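Local coordinates for probable fatty acyl-CoA transferase Rv3272 (Mycobacterium tuberculosis, PDB 5YX6), which is a homodimeric family III CoA transferase that binds fatty acyl-CoAs, palmitoyl-CoA most tightly, and probably serves fatty acid metabolism, at the interface of chains A and B. Sequence-based numbering; all coordinates share one arbitrary frame. Chains: chain A/B, Uncharacterized protein Rv3272.

The interface of chains A and B. Residues chain A 62, 64, 68, 360-363; chain B 215-216, 219-220, 222-223.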
ATOM      1  N   LEU A  62      -2.520  25.560   6.019  1.00 49.03           N
ATOM      2  CA  LEU A  62      -2.905  24.195   6.356  1.00 45.41           C
ATOM      3  C   LEU A  62      -1.695  23.267   6.489  1.00 51.53           C
ATOM      4  O   LEU A  62      -0.953  23.046   5.528  1.00 51.29           O
ATOM      5  CB  LEU A  62      -3.882  23.655   5.304  1.00 55.57           C
ATOM      6  CG  LEU A  62      -4.219  22.160   5.249  1.00 53.00           C
ATOM      7  CD1 LEU A  62      -4.568  21.594   6.628  1.00 49.77           C
ATOM      8  CD2 LEU A  62      -5.363  21.936   4.273  1.00 49.48           C
ATOM      9  N   THR A  64      -0.519  20.463   6.001  1.00 51.66           N
ATOM     10  CA  THR A  64      -0.975  19.381   5.141  1.00 50.06           C
ATOM     11  C   THR A  64      -0.395  18.005   5.480  1.00 46.09           C
ATOM     12  O   THR A  64      -1.007  16.985   5.182  1.00 47.84           O
ATOM     13  CB  THR A  64      -0.639  19.721   3.673  1.00 45.75           C
ATOM     14  OG1 THR A  64      -0.769  18.553   2.858  1.00 62.09           O
ATOM     15  CG2 THR A  64       0.785  20.232   3.568  1.00 50.75           C
ATOM     16  N   PRO A  68      -3.829  15.597   8.846  1.00 42.03           N
ATOM     17  CA  PRO A  68      -4.677  14.442   8.515  1.00 35.21           C
ATOM     18  C   PRO A  68      -4.385  13.159   9.305  1.00 36.75           C
ATOM     19  O   PRO A  68      -5.286  12.336   9.436  1.00 41.21           O
ATOM     20  CB  PRO A  68      -4.388  14.207   7.027  1.00 39.01           C
ATOM     21  CG  PRO A  68      -3.785  15.461   6.532  1.00 39.01           C
ATOM     22  CD  PRO A  68      -3.029  16.033   7.686  1.00 42.51           C
ATOM     23  N   ILE A 360     -11.721  22.283   7.947  1.00 39.54           N
ATOM     24  CA  ILE A 360     -10.866  21.646   6.936  1.00 37.14           C
ATOM     25  C   ILE A 360     -11.298  20.233   6.519  1.00 38.79           C
ATOM     26  O   ILE A 360     -11.754  19.448   7.348  1.00 38.42           O
ATOM     27  CB  ILE A 360      -9.395  21.637   7.435  1.00 44.40           C
ATOM     28  CG1 ILE A 360      -8.847  23.064   7.354  1.00 47.02           C
ATOM     29  CG2 ILE A 360      -8.509  20.738   6.596  1.00 38.95           C
ATOM     30  CD1 ILE A 360      -7.446  23.226   7.868  1.00 56.64           C
ATOM     31  N   THR A 361     -11.161  19.919   5.230  1.00 43.22           N
ATOM     32  CA  THR A 361     -11.585  18.628   4.677  1.00 37.73           C
ATOM     33  C   THR A 361     -10.431  17.632   4.530  1.00 34.44           C
ATOM     34  O   THR A 361      -9.413  17.941   3.919  1.00 35.32           O
ATOM     35  CB  THR A 361     -12.247  18.826   3.305  1.00 40.31           C
ATOM     36  OG1 THR A 361     -13.349  19.731   3.440  1.00 44.77           O
ATOM     37  CG2 THR A 361     -12.747  17.505   2.752  1.00 40.82           C
ATOM     38  N   VAL A 362     -10.582  16.432   5.086  1.00 33.07           N
ATOM     39  CA  VAL A 362      -9.555  15.410   4.904  1.00 33.93           C
ATOM     40  C   VAL A 362     -10.170  14.087   4.454  1.00 34.55           C
ATOM     41  O   VAL A 362     -11.391  13.919   4.476  1.00 34.26           O
ATOM     42  CB  VAL A 362      -8.719  15.184   6.200  1.00 38.67           C
ATOM     43  CG1 VAL A 362      -8.108  16.491   6.686  1.00 28.14           C
ATOM     44  CG2 VAL A 362      -9.553  14.534   7.304  1.00 33.08           C
ATOM     45  N   ILE A 363      -9.311  13.155   4.053  1.00 30.91           N
ATOM     46  CA  ILE A 363      -9.733  11.843   3.561  1.00 35.08           C
ATOM     47  C   ILE A 363      -9.639  10.764   4.649  1.00 35.29           C
ATOM     48  O   ILE A 363      -8.628  10.677   5.352  1.00 34.28           O
ATOM     49  CB  ILE A 363      -8.884  11.416   2.351  1.00 34.35           C
ATOM     50  CG1 ILE A 363      -9.067  12.414   1.205  1.00 35.07           C
ATOM     51  CG2 ILE A 363      -9.235   9.997   1.925  1.00 31.93           C
ATOM     52  CD1 ILE A 363      -8.146  12.169   0.054  1.00 38.54           C
TER
ATOM     53  N   ALA B 215      -3.622  10.669  -0.774  1.00 28.44           N
ATOM     54  CA  ALA B 215      -4.449  11.550   0.051  1.00 31.18           C
ATOM     55  C   ALA B 215      -4.002  13.032   0.080  1.00 33.96           C
ATOM     56  O   ALA B 215      -4.837  13.920  -0.079  1.00 33.88           O
ATOM     57  CB  ALA B 215      -4.533  10.994   1.461  1.00 27.50           C
ATOM     58  N   ASN B 216      -2.713  13.308   0.276  1.00 32.41           N
ATOM     59  CA  ASN B 216      -2.250  14.704   0.302  1.00 38.81           C
ATOM     60  C   ASN B 216      -2.469  15.446  -1.023  1.00 41.63           C
ATOM     61  O   ASN B 216      -2.804  16.633  -1.031  1.00 42.41           O
ATOM     62  CB  ASN B 216      -0.775  14.794   0.727  1.00 39.41           C
ATOM     63  CG  ASN B 216      -0.556  14.330   2.171  1.00 58.53           C
ATOM     64  OD1 ASN B 216      -1.343  14.666   3.063  1.00 53.61           O
ATOM     65  ND2 ASN B 216       0.518  13.574   2.408  1.00 56.88           N
ATOM     66  N   MET B 219      -6.140  16.224  -1.329  1.00 45.18           N
ATOM     67  CA  MET B 219      -6.592  17.109  -0.265  1.00 44.39           C
ATOM     68  C   MET B 219      -6.485  18.583  -0.630  1.00 43.24           C
ATOM     69  O   MET B 219      -7.258  19.407  -0.151  1.00 44.38           O
ATOM     70  CB  MET B 219      -5.788  16.824   0.995  1.00 47.95           C
ATOM     71  CG  MET B 219      -6.486  17.182   2.270  1.00 45.94           C
ATOM     72  SD  MET B 219      -5.392  16.791   3.626  1.00 62.23           S
ATOM     73  CE  MET B 219      -4.018  17.909   3.331  1.00 49.36           C
ATOM     74  N   MET B 220      -5.514  18.911  -1.470  1.00 42.50           N
ATOM     75  CA  MET B 220      -5.344  20.281  -1.924  1.00 48.04           C
ATOM     76  C   MET B 220      -6.548  20.783  -2.722  1.00 46.94           C
ATOM     77  O   MET B 220      -6.871  21.970  -2.687  1.00 46.00           O
ATOM     78  CB  MET B 220      -4.069  20.399  -2.751  1.00 50.07           C
ATOM     79  CG  MET B 220      -2.801  20.262  -1.921  1.00 57.69           C
ATOM     80  SD  MET B 220      -2.745  21.419  -0.527  1.00 72.06           S
ATOM     81  CE  MET B 220      -3.130  20.332   0.853  1.00 53.86           C
ATOM     82  N   LEU B 222      -9.626  19.619  -2.203  1.00 45.24           N
ATOM     83  CA  LEU B 222     -10.793  19.594  -1.330  1.00 40.11           C
ATOM     84  C   LEU B 222     -10.876  20.866  -0.485  1.00 45.63           C
ATOM     85  O   LEU B 222     -11.921  21.161   0.100  1.00 47.62           O
ATOM     86  CB  LEU B 222     -10.762  18.364  -0.421  1.00 40.20           C
ATOM     87  CG  LEU B 222     -10.978  17.000  -1.081  1.00 41.13           C
ATOM     88  CD1 LEU B 222     -10.720  15.891  -0.079  1.00 37.63           C
ATOM     89  CD2 LEU B 222     -12.381  16.880  -1.685  1.00 33.28           C
ATOM     90  N   ASN B 223      -9.788  21.634  -0.452  1.00 48.03           N
ATOM     91  CA  ASN B 223      -9.709  22.815   0.410  1.00 51.54           C
ATOM     92  C   ASN B 223      -9.358  24.127  -0.316  1.00 54.84           C
ATOM     93  O   ASN B 223      -9.989  25.154  -0.076  1.00 56.80           O
ATOM     94  CB  ASN B 223      -8.682  22.568   1.528  1.00 50.28           C
ATOM     95  CG  ASN B 223      -9.101  21.454   2.487  1.00 43.14           C
ATOM     96  OD1 ASN B 223      -9.924  21.661   3.379  1.00 37.32           O
ATOM     97  ND2 ASN B 223      -8.527  20.270   2.304  1.00 36.98           N
TER
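Helix 215-223 of chain B packs against strand 360-363 and the 62-68 segment of chain A, a patch that the two-fold axis of the homodimer repeats with the chains exchanged, centred about 16 Å from the presumed nucleophile A:Asp175. Polar pairing is concentrated at the helix's last residue, B:Asn223, whose carboxamide reads the backbone of A:Thr361 like a neighbouring strand. B:Asn223 OD1 accepts from A:Thr361 N at 2.8 Å, on a lone pair and nearly straight (173° at H). B:Asn223 ND2 returns a bond to A:Thr361 O at 3.0 Å, the acceptor lying 5° out of the amide plane. B:Asn223 ND2 also donates to B:Met219 O one turn back (2.9 Å), so three bonds fix the flip and rotation of the amide. The side chain of A:Leu62 crosses that of B:Asn223 at about a right angle, its CD2 methyl nearest the amide. B:Asn216 OD1 faces A:Thr64 O, two acceptors as modelled, which a flipped amide could relieve. Apolar contacts make up most of the remainder. B:Met219, CG anti to its backbone N (chi1 -155°), runs extended and then bends at chi3; its SD meets A:Pro68 CG at 3.6 Å, with A:Val362 alongside. B:Leu222 lays CB and CD1 against A:Thr361 CG2, while A:Ile363 CD1 reaches B:Ala215 CA (3.7 Å). At A:Thr64 two methionine ends converge: B:Met220 sets its CE 3.8 Å from A:Thr64 CB, and B:Met219 CE lies 3.3 Å from the hydroxyl OG1 of A:Thr64.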